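Local coordinates for protein acetyl xylan esterase (PDB 6XYC) that probably cleaves acetyl and feruloyl ester groups from complex natural xylans, as a bifunctional esterase of the alpha/beta-hydrolase fold, at residues P171-M177 against C236-L241; V166-G170 against H262-F267; I91-A96 against D147-L152. All coordinates share one frame; numbering follows the deposited sequence. Where two conformers were deposited one is given.

Contact 1. Residues P171-M177 against C236-L241; sequences PVDMAHM and CQSVNL. With AES (4-(2-aminoethyl)benzenesulfonyl fluoride), chain B.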
loop_
_atom_site.group_PDB
_atom_site.type_symbol
_atom_site.label_atom_id
_atom_site.label_comp_id
_atom_site.label_asym_id
_atom_site.label_seq_id
_atom_site.Cartn_x
_atom_site.Cartn_y
_atom_site.Cartn_z
ATOM N N PRO A 171 3.302 -5.463 -7.619
ATOM C CA PRO A 171 3.982 -6.756 -7.680
ATOM C C PRO A 171 3.718 -7.535 -6.392
ATOM O O PRO A 171 4.185 -7.141 -5.316
ATOM C CB PRO A 171 5.455 -6.383 -7.834
ATOM C CG PRO A 171 5.579 -5.090 -7.107
ATOM C CD PRO A 171 4.257 -4.365 -7.303
ATOM N N VAL A 172 2.981 -8.632 -6.499
ATOM C CA VAL A 172 2.462 -9.290 -5.303
ATOM C C VAL A 172 2.788 -10.780 -5.270
ATOM O O VAL A 172 2.486 -11.469 -4.289
ATOM C CB VAL A 172 0.938 -9.094 -5.204
ATOM C CG1 VAL A 172 0.576 -7.627 -5.056
ATOM C CG2 VAL A 172 0.230 -9.696 -6.438
ATOM N N ASP A 173 3.405 -11.289 -6.343
ATOM C CA ASP A 173 3.628 -12.716 -6.539
ATOM C C ASP A 173 5.026 -12.870 -7.153
ATOM O O ASP A 173 5.202 -13.157 -8.336
ATOM C CB ASP A 173 2.533 -13.320 -7.430
ATOM C CG ASP A 173 2.669 -14.817 -7.614
ATOM O OD1 ASP A 173 3.341 -15.480 -6.799
ATOM O OD2 ASP A 173 2.090 -15.346 -8.586
ATOM N N MET A 174 6.055 -12.660 -6.331
ATOM C CA MET A 174 7.409 -12.600 -6.855
ATOM C C MET A 174 7.950 -13.967 -7.252
ATOM O O MET A 174 8.987 -14.029 -7.929
ATOM C CB MET A 174 8.339 -11.943 -5.831
ATOM C CG MET A 174 8.578 -10.469 -6.098
ATOM S SD MET A 174 7.075 -9.469 -6.156
ATOM C CE MET A 174 6.666 -9.356 -4.414
ATOM N N ALA A 175 7.267 -15.057 -6.885
ATOM C CA ALA A 175 7.617 -16.369 -7.424
ATOM C C ALA A 175 7.358 -16.446 -8.922
ATOM O O ALA A 175 7.925 -17.310 -9.598
ATOM C CB ALA A 175 6.828 -17.462 -6.702
ATOM N N HIS A 176 6.530 -15.551 -9.458
ATOM C CA HIS A 176 6.091 -15.628 -10.844
ATOM C C HIS A 176 6.217 -14.277 -11.529
ATOM O O HIS A 176 5.314 -13.837 -12.243
ATOM C CB HIS A 176 4.648 -16.119 -10.931
ATOM C CG HIS A 176 4.406 -17.404 -10.205
ATOM N ND1 HIS A 176 3.419 -17.547 -9.255
ATOM C CD2 HIS A 176 5.029 -18.605 -10.288
ATOM C CE1 HIS A 176 3.445 -18.781 -8.780
ATOM N NE2 HIS A 176 4.410 -19.445 -9.393
ATOM N N MET A 177 7.351 -13.610 -11.335
ATOM C CA MET A 177 7.579 -12.290 -11.910
ATOM C C MET A 177 8.249 -12.360 -13.274
ATOM O O MET A 177 7.864 -11.625 -14.191
ATOM C CB MET A 177 8.436 -11.445 -10.960
ATOM C CG MET A 177 8.513 -9.977 -11.352
ATOM S SD MET A 177 6.887 -9.194 -11.383
ATOM C CE MET A 177 6.579 -8.998 -9.631
ATOM N N CYS A 236 -0.258 -10.300 -15.252
ATOM C CA CYS A 236 -0.477 -11.609 -14.649
ATOM C C CYS A 236 -0.455 -11.542 -13.128
ATOM O O CYS A 236 -1.121 -12.345 -12.460
ATOM C CB CYS A 236 0.584 -12.591 -15.147
ATOM S SG CYS A 236 2.304 -12.155 -14.722
ATOM N N GLN A 237 0.292 -10.590 -12.562
ATOM C CA GLN A 237 0.370 -10.472 -11.110
ATOM C C GLN A 237 -1.005 -10.226 -10.497
ATOM O O GLN A 237 -1.370 -10.845 -9.488
ATOM C CB GLN A 237 1.342 -9.350 -10.741
ATOM C CG GLN A 237 2.796 -9.686 -11.018
ATOM C CD GLN A 237 3.398 -10.574 -9.956
ATOM O OE1 GLN A 237 3.401 -10.225 -8.776
ATOM N NE2 GLN A 237 3.916 -11.722 -10.363
ATOM N N SER A 238 -1.788 -9.325 -11.094
ATOM C CA SER A 238 -3.116 -9.028 -10.567
ATOM C C SER A 238 -4.134 -10.108 -10.923
ATOM O O SER A 238 -5.045 -10.379 -10.129
ATOM C CB SER A 238 -3.586 -7.667 -11.076
ATOM O OG SER A 238 -2.812 -6.622 -10.502
ATOM N N VAL A 239 -4.012 -10.722 -12.104
ATOM C CA VAL A 239 -4.825 -11.896 -12.412
ATOM C C VAL A 239 -4.637 -12.946 -11.325
ATOM O O VAL A 239 -5.603 -13.500 -10.787
ATOM C CB VAL A 239 -4.458 -12.454 -13.799
ATOM C CG1 VAL A 239 -5.129 -13.792 -14.016
ATOM C CG2 VAL A 239 -4.838 -11.465 -14.894
ATOM N N ASN A 240 -3.378 -13.214 -10.971
ATOM C CA ASN A 240 -3.083 -14.226 -9.965
ATOM C C ASN A 240 -3.653 -13.838 -8.605
ATOM O O ASN A 240 -4.211 -14.684 -7.896
ATOM C CB ASN A 240 -1.573 -14.442 -9.877
ATOM C CG ASN A 240 -0.998 -15.073 -11.133
ATOM O OD1 ASN A 240 -1.736 -15.535 -12.004
ATOM N ND2 ASN A 240 0.327 -15.093 -11.231
ATOM N N LEU A 241 -3.524 -12.566 -8.219
ATOM C CA LEU A 241 -4.051 -12.142 -6.929
ATOM C C LEU A 241 -5.563 -12.325 -6.865
ATOM O O LEU A 241 -6.092 -12.801 -5.855
ATOM C CB LEU A 241 -3.678 -10.683 -6.656
ATOM C CG LEU A 241 -3.967 -10.164 -5.246
ATOM C CD1 LEU A 241 -3.263 -11.021 -4.194
ATOM C CD2 LEU A 241 -3.545 -8.710 -5.105
HETATM C C3 AES B . 9.504 -2.739 -10.814
HETATM C C2 AES B . 8.596 -1.755 -10.559
HETATM C C1 AES B . 7.867 -1.799 -9.410
HETATM S S AES B . 6.764 -0.489 -9.135
HETATM O O1S AES B . 7.114 0.214 -7.873
HETATM O O2S AES B . 7.030 0.567 -10.107
HETATM C C6 AES B . 8.012 -2.799 -8.504
HETATM C C5 AES B . 8.929 -3.798 -8.760
HETATM C C4 AES B . 9.677 -3.761 -9.914
HETATM C C7 AES B . 10.712 -4.893 -10.228
HETATM C C8 AES B . 10.015 -6.277 -10.205
HETATM N N8 AES B . 10.900 -7.202 -10.831
#
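The amide oxygen of Gln-237 receives two successive backbone N-H groups, so one side-chain oxygen grips the backbone of 171-177 at two neighbouring residues. Val-172 N lies 2.8 Å from Gln-237 OE1, in the plane of the amide carbonyl, whereas Asp-173 N, 2.7 Å from the same OE1, is tilted somewhat from it. The opposite end of the amide completes the grip: Gln-237 NE2 donates to Asp-173 O at 2.8 Å, nearly straight at 168°. Here the acceptor is approached from above its carbonyl plane, and His-176 N reaches Asp-173 O from the other face. Three bonds thus fix the rotation of the buried amide. Rotation about CB-CG (chi2 -79°) bends the chain and turns the amide toward the loop. In fold terms, Gln-237 sits in the first turn of helix 236-248 and holds the loop that leaves strand 164-168 of the central sheet. Cys-236, just before it, is bonded by a disulfide to Cys-180, a second tie between this helix and the continuation of that loop. One turn on, Asn-240 ND2 meets Asp-173 OD2 at 3.2 Å, nearly along the C-O axis, with the two flat groups strongly twisted against each other. The same Asp-173 OD2 accepts from His-176 ND1 at 2.7 Å on its syn side; OD2 lies in the plane of the imidazole, while ND1 is tilted from the carboxylate plane. This pair of donors would be expected to stabilise a carboxylate there. Val-172 CG2 packs against Leu-241 CB at 4.0 Å, and both residues also touch Asp-167. At the ligand end, Pro-171 CG rests 3.6 Å from C6 of the bound benzenesulfonyl inhibitor's ring.

Contact 2. Residues V166-G170 against H262-F267; sequences VDWFG and HGPGCF. With AES (4-(2-aminoethyl)benzenesulfonyl fluoride), chain B.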
loop_
_atom_site.group_PDB
_atom_site.type_symbol
_atom_site.label_atom_id
_atom_site.label_comp_id
_atom_site.label_asym_id
_atom_site.label_seq_id
_atom_site.Cartn_x
_atom_site.Cartn_y
_atom_site.Cartn_z
ATOM N N VAL A 166 -6.980 -0.777 -2.043
ATOM C CA VAL A 166 -6.971 -0.596 -3.494
ATOM C C VAL A 166 -5.536 -0.776 -3.970
ATOM O O VAL A 166 -4.637 -0.024 -3.564
ATOM C CB VAL A 166 -7.527 0.769 -3.918
ATOM C CG1 VAL A 166 -7.360 0.951 -5.422
ATOM C CG2 VAL A 166 -8.990 0.880 -3.532
ATOM N N ASP A 167 -5.326 -1.773 -4.826
ATOM C CA ASP A 167 -4.004 -2.184 -5.286
ATOM C C ASP A 167 -3.872 -1.775 -6.749
ATOM O O ASP A 167 -4.507 -2.371 -7.630
ATOM C CB ASP A 167 -3.829 -3.688 -5.089
ATOM C CG ASP A 167 -2.730 -4.279 -5.934
ATOM O OD1 ASP A 167 -1.802 -3.553 -6.341
ATOM O OD2 ASP A 167 -2.792 -5.503 -6.188
ATOM N N TRP A 168 -3.064 -0.744 -7.004
ATOM C CA TRP A 168 -2.784 -0.302 -8.368
ATOM C C TRP A 168 -1.534 -1.028 -8.865
ATOM O O TRP A 168 -0.420 -0.715 -8.439
ATOM C CB TRP A 168 -2.572 1.207 -8.450
ATOM C CG TRP A 168 -3.723 2.102 -8.097
ATOM C CD1 TRP A 168 -4.055 2.543 -6.853
ATOM C CD2 TRP A 168 -4.659 2.709 -9.002
ATOM N NE1 TRP A 168 -5.147 3.378 -6.922
ATOM C CE2 TRP A 168 -5.540 3.490 -8.227
ATOM C CE3 TRP A 168 -4.845 2.662 -10.392
ATOM C CZ2 TRP A 168 -6.594 4.212 -8.792
ATOM C CZ3 TRP A 168 -5.895 3.378 -10.947
ATOM C CH2 TRP A 168 -6.749 4.148 -10.151
ATOM N N PHE A 169 -1.724 -1.979 -9.778
ATOM C CA PHE A 169 -0.656 -2.724 -10.462
ATOM C C PHE A 169 0.554 -3.017 -9.566
ATOM O O PHE A 169 1.700 -2.732 -9.914
ATOM C CB PHE A 169 -0.212 -2.016 -11.767
ATOM C CG PHE A 169 -0.021 -0.501 -11.658
ATOM C CD1 PHE A 169 -1.032 0.374 -12.044
ATOM C CD2 PHE A 169 1.187 0.045 -11.231
ATOM C CE1 PHE A 169 -0.863 1.751 -11.962
ATOM C CE2 PHE A 169 1.354 1.424 -11.144
ATOM C CZ PHE A 169 0.331 2.277 -11.515
ATOM N N GLY A 170 0.300 -3.659 -8.423
ATOM C CA GLY A 170 1.356 -4.010 -7.495
ATOM C C GLY A 170 1.981 -5.356 -7.797
ATOM O O GLY A 170 1.305 -6.305 -8.213
ATOM N N HIS A 262 1.897 1.305 -16.989
ATOM C CA HIS A 262 2.270 1.350 -15.576
ATOM C C HIS A 262 1.932 2.730 -15.001
ATOM O O HIS A 262 2.788 3.479 -14.526
ATOM C CB HIS A 262 3.754 1.008 -15.445
ATOM C CG HIS A 262 4.168 0.543 -14.083
ATOM N ND1 HIS A 262 3.668 -0.599 -13.495
ATOM C CD2 HIS A 262 5.083 1.043 -13.216
ATOM C CE1 HIS A 262 4.229 -0.761 -12.307
ATOM N NE2 HIS A 262 5.090 0.222 -12.112
ATOM N N GLY A 263 0.641 3.060 -15.059
ATOM C CA GLY A 263 0.169 4.375 -14.696
ATOM C C GLY A 263 -0.604 5.021 -15.831
ATOM O O GLY A 263 -1.784 5.364 -15.696
ATOM N N PRO A 264 0.055 5.210 -16.973
ATOM C CA PRO A 264 -0.635 5.791 -18.134
ATOM C C PRO A 264 -1.879 4.997 -18.504
ATOM O O PRO A 264 -1.849 3.769 -18.610
ATOM C CB PRO A 264 0.426 5.738 -19.241
ATOM C CG PRO A 264 1.735 5.824 -18.491
ATOM C CD PRO A 264 1.502 5.054 -17.205
ATOM N N GLY A 265 -2.977 5.721 -18.713
ATOM C CA GLY A 265 -4.275 5.139 -18.973
ATOM C C GLY A 265 -5.028 4.729 -17.723
ATOM O O GLY A 265 -6.260 4.691 -17.734
ATOM N N CYS A 266 -4.312 4.435 -16.638
ATOM C CA CYS A 266 -4.924 3.995 -15.391
ATOM C C CYS A 266 -5.304 5.159 -14.484
ATOM O O CYS A 266 -6.335 5.105 -13.806
ATOM C CB CYS A 266 -3.969 3.064 -14.642
ATOM S SG CYS A 266 -3.369 1.657 -15.594
ATOM N N PHE A 267 -4.475 6.200 -14.440
ATOM C CA PHE A 267 -4.725 7.362 -13.590
ATOM C C PHE A 267 -5.589 8.373 -14.345
ATOM O O PHE A 267 -5.134 9.423 -14.799
ATOM C CB PHE A 267 -3.411 7.989 -13.137
ATOM C CG PHE A 267 -2.607 7.136 -12.190
ATOM C CD1 PHE A 267 -3.153 6.028 -11.571
ATOM C CD2 PHE A 267 -1.285 7.458 -11.920
ATOM C CE1 PHE A 267 -2.400 5.255 -10.708
ATOM C CE2 PHE A 267 -0.532 6.690 -11.056
ATOM C CZ PHE A 267 -1.091 5.591 -10.446
HETATM C C3 AES B . 9.504 -2.739 -10.814
HETATM C C2 AES B . 8.596 -1.755 -10.559
HETATM C C1 AES B . 7.867 -1.799 -9.410
HETATM S S AES B . 6.764 -0.489 -9.135
HETATM O O1S AES B . 7.114 0.214 -7.873
HETATM O O2S AES B . 7.030 0.567 -10.107
HETATM C C6 AES B . 8.012 -2.799 -8.504
HETATM C C5 AES B . 8.929 -3.798 -8.760
HETATM C C4 AES B . 9.677 -3.761 -9.914
HETATM C C7 AES B . 10.712 -4.893 -10.228
HETATM C C8 AES B . 10.015 -6.277 -10.205
HETATM N N8 AES B . 10.900 -7.202 -10.831
#
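The histidine of what is probably a Ser-His-Asp triad, His-262, is backed by Phe-169 from the loop that follows strand 164-168. Phe-169 CE2 stands over the centre of the imidazole face, and Phe-169 CD2 comes within 3.3 Å of His-262 CE1; the two rings are inclined, neither stacked nor edge-to-face. A chi1 of 44° brings the Phe-169 ring to this place, with CG wedged between the backbone N and the carbonyl carbon. The imidazole edge is used for polar bonds. His-262 NE2 donates to O2S of the bound inhibitor at 2.8 Å and 166°, and ND1 is bonded to Asp-230 OD2, so the ring is held at both nitrogens as well as on a face.

Past the histidine the chain folds back, Gly-263 O accepting from both Cys-266 N and Phe-267 N. This turn delivers Phe-267 to the sheet side, where its edge points at the face of the Trp-168 six-membered ring: a T-shaped pair with centroids 5.2 Å apart and planes at 79°. Its leading atom, Phe-267 CE1, is 3.6 Å from Trp-168 CE3. Phe-267 CZ also meets Phe-169 CZ at 3.8 Å, while the Gly-263 N lies 3.6 Å from that Phe-169 CZ. Phe-120, next to Ser-121, adds an edge-to-face partner for Phe-267. The aromatic cluster thereby joins the end of a central strand to the loop carrying the histidine, in the placement typical of the alpha/beta-hydrolase active site, where that residue follows the last strand of the sheet.

Contact 3. Residues I91-A96 against D147-L152; sequences IQDVKA and DIEGSL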
loop_
_atom_site.group_PDB
_atom_site.type_symbol
_atom_site.label_atom_id
_atom_site.label_comp_id
_atom_site.label_asym_id
_atom_site.label_seq_id
_atom_site.Cartn_x
_atom_site.Cartn_y
_atom_site.Cartn_z
ATOM N N ILE A 91 7.306 -2.934 5.463
ATOM C CA ILE A 91 5.964 -3.155 5.994
ATOM C C ILE A 91 5.884 -2.729 7.460
ATOM O O ILE A 91 4.832 -2.264 7.914
ATOM C CB ILE A 91 5.537 -4.623 5.792
ATOM C CG1 ILE A 91 4.080 -4.816 6.208
ATOM C CG2 ILE A 91 6.437 -5.568 6.568
ATOM C CD1 ILE A 91 3.089 -3.909 5.471
ATOM N N GLN A 92 6.981 -2.846 8.213
ATOM C CA GLN A 92 6.999 -2.307 9.570
ATOM C C GLN A 92 6.797 -0.798 9.553
ATOM O O GLN A 92 6.143 -0.237 10.441
ATOM C CB GLN A 92 8.316 -2.651 10.265
ATOM C CG GLN A 92 8.428 -4.091 10.716
ATOM C CD GLN A 92 9.609 -4.307 11.636
ATOM O OE1 GLN A 92 10.229 -3.352 12.103
ATOM N NE2 GLN A 92 9.932 -5.564 11.900
ATOM N N ASP A 93 7.357 -0.120 8.550
ATOM C CA ASP A 93 7.131 1.315 8.408
ATOM C C ASP A 93 5.658 1.610 8.175
ATOM O O ASP A 93 5.072 2.476 8.832
ATOM C CB ASP A 93 7.979 1.857 7.259
ATOM C CG ASP A 93 9.459 1.874 7.587
ATOM O OD1 ASP A 93 9.809 1.707 8.771
ATOM O OD2 ASP A 93 10.280 2.051 6.656
ATOM N N VAL A 94 5.040 0.889 7.238
ATOM C CA VAL A 94 3.621 1.082 6.953
ATOM C C VAL A 94 2.796 0.850 8.212
ATOM O O VAL A 94 1.913 1.643 8.552
ATOM C CB VAL A 94 3.171 0.155 5.809
ATOM C CG1 VAL A 94 1.664 0.279 5.600
ATOM C CG2 VAL A 94 3.932 0.473 4.536
ATOM N N LYS A 95 3.075 -0.243 8.932
ATOM C CA LYS A 95 2.304 -0.545 10.134
ATOM C C LYS A 95 2.436 0.573 11.161
ATOM O O LYS A 95 1.454 0.961 11.801
ATOM C CB LYS A 95 2.764 -1.882 10.719
ATOM C CG LYS A 95 2.565 -3.074 9.782
ATOM C CD LYS A 95 1.139 -3.613 9.825
ATOM C CE LYS A 95 0.968 -4.775 8.861
ATOM N NZ LYS A 95 -0.242 -5.601 9.161
ATOM N N ALA A 96 3.643 1.121 11.314
ATOM C CA ALA A 96 3.848 2.213 12.257
ATOM C C ALA A 96 3.071 3.448 11.834
ATOM O O ALA A 96 2.506 4.156 12.674
ATOM C CB ALA A 96 5.339 2.538 12.373
ATOM N N ASP A 147 9.351 -10.248 11.148
ATOM C CA ASP A 147 8.469 -9.507 12.041
ATOM C C ASP A 147 7.718 -8.467 11.216
ATOM O O ASP A 147 8.302 -7.469 10.780
ATOM C CB ASP A 147 9.291 -8.858 13.155
ATOM C CG ASP A 147 8.447 -8.080 14.137
ATOM O OD1 ASP A 147 7.209 -8.048 13.982
ATOM O OD2 ASP A 147 9.031 -7.500 15.076
ATOM N N ILE A 148 6.425 -8.701 11.002
ATOM C CA ILE A 148 5.621 -7.832 10.149
ATOM C C ILE A 148 5.148 -6.605 10.920
ATOM O O ILE A 148 5.317 -5.468 10.468
ATOM C CB ILE A 148 4.434 -8.624 9.566
ATOM C CG1 ILE A 148 4.935 -9.730 8.631
ATOM C CG2 ILE A 148 3.466 -7.694 8.850
ATOM C CD1 ILE A 148 5.824 -9.256 7.515
ATOM N N GLU A 149 4.548 -6.818 12.094
ATOM C CA GLU A 149 4.034 -5.705 12.887
ATOM C C GLU A 149 5.149 -4.743 13.279
ATOM O O GLU A 149 4.989 -3.521 13.177
ATOM C CB GLU A 149 3.326 -6.242 14.130
ATOM C CG GLU A 149 2.878 -5.179 15.112
ATOM C CD GLU A 149 1.677 -4.392 14.616
ATOM O OE1 GLU A 149 1.120 -4.757 13.559
ATOM O OE2 GLU A 149 1.287 -3.416 15.298
ATOM N N GLY A 150 6.277 -5.268 13.745
ATOM C CA GLY A 150 7.384 -4.430 14.160
ATOM C C GLY A 150 7.117 -3.723 15.479
ATOM O O GLY A 150 6.061 -3.847 16.106
ATOM N N SER A 151 8.124 -2.955 15.896
ATOM C CA SER A 151 8.100 -2.250 17.172
ATOM C C SER A 151 8.456 -0.776 17.010
ATOM O O SER A 151 8.903 -0.141 17.971
ATOM C CB SER A 151 9.070 -2.883 18.170
ATOM O OG SER A 151 8.593 -4.119 18.677
ATOM N N LEU A 152 8.243 -0.211 15.831
ATOM C CA LEU A 152 8.659 1.154 15.566
ATOM C C LEU A 152 7.707 2.158 16.202
ATOM O O LEU A 152 6.481 2.005 16.150
ATOM C CB LEU A 152 8.727 1.396 14.059
ATOM C CG LEU A 152 9.806 0.725 13.214
ATOM C CD1 LEU A 152 9.666 1.214 11.781
ATOM C CD2 LEU A 152 11.182 1.019 13.762
HETATM O O HOH W 1 6.426 -1.236 13.120
HETATM O O HOH W 2 10.736 -3.153 14.815
HETATM O O HOH W 3 0.093 -6.527 11.788
#
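One face of the Gln-92 amide is covered by Gly-150, whose CA stands directly above Gln-92 CD at 3.4 Å, while at the edge of the same amide lies Asp-147 O. Gln-92 NE2 donates to that Asp-147 O at 2.7 Å and 173°; the acceptor lies in the amide plane, though the donor is tilted from the carbonyl plane. At the other corner, Gln-92 OE1 accepts a hydrogen bond from a water that in turn accepts from Ser-151 N. The chain runs extended beyond CG (chi2 -168°), which carries the amide from the helix across the turn. A side chain at Gly-150 would strike this amide, and its phi of 73° also suits glycine. Replacing Gln-92 by an alanine would probably leave Asp-147 O without its straight donor and open a gap over Gly-150.

The Asp-147 carboxylate is met from above its plane by Gly-150 N, 2.9 Å from OD1, and Lys-137 supplies a salt bridge to that same oxygen. Along the helix, apolar contacts flank the polar centre: Ile-91 CG2 touches Ile-148 CD1 at 3.9 Å, Lys-95 CE lies 3.8 Å from Ile-148 CG2, and Ala-96 CB meets Leu-152 CB at 4.0 Å. The ammonium of Lys-95 goes on to Thr-133. A further water, donating to both Gln-92 O and Glu-149 O, bridges the backbones. The arrangement is that of an Asx motif turning the chain as it leaves the two-stranded hairpin of 138-141 and 144-147, with helix 89-103 packed against the turn.

How the contacts relate
From the N terminus, contact 3 comes first: 91-96 on helix 89-103 closes with 147-152, where the chain leaves the hairpin, over a span that includes the strand leading to Ser-121. It is complete before the others begin. Contact 2 then opens at 166-170, and contact 1 directly after it at 171-177; contact 1 closes at 236-241 and contact 2 later, at 262-267, so the shorter loop sits within the longer and none cross. Contacts 1 and 2 touch, for example Leu-241 CD2 with Asp-167 OD2, and share the inhibitor pocket, tying strand 164-168 to helix 236-248 and the histidine loop. Contact 3 lies apart, its nearest atoms about 11 Å from either.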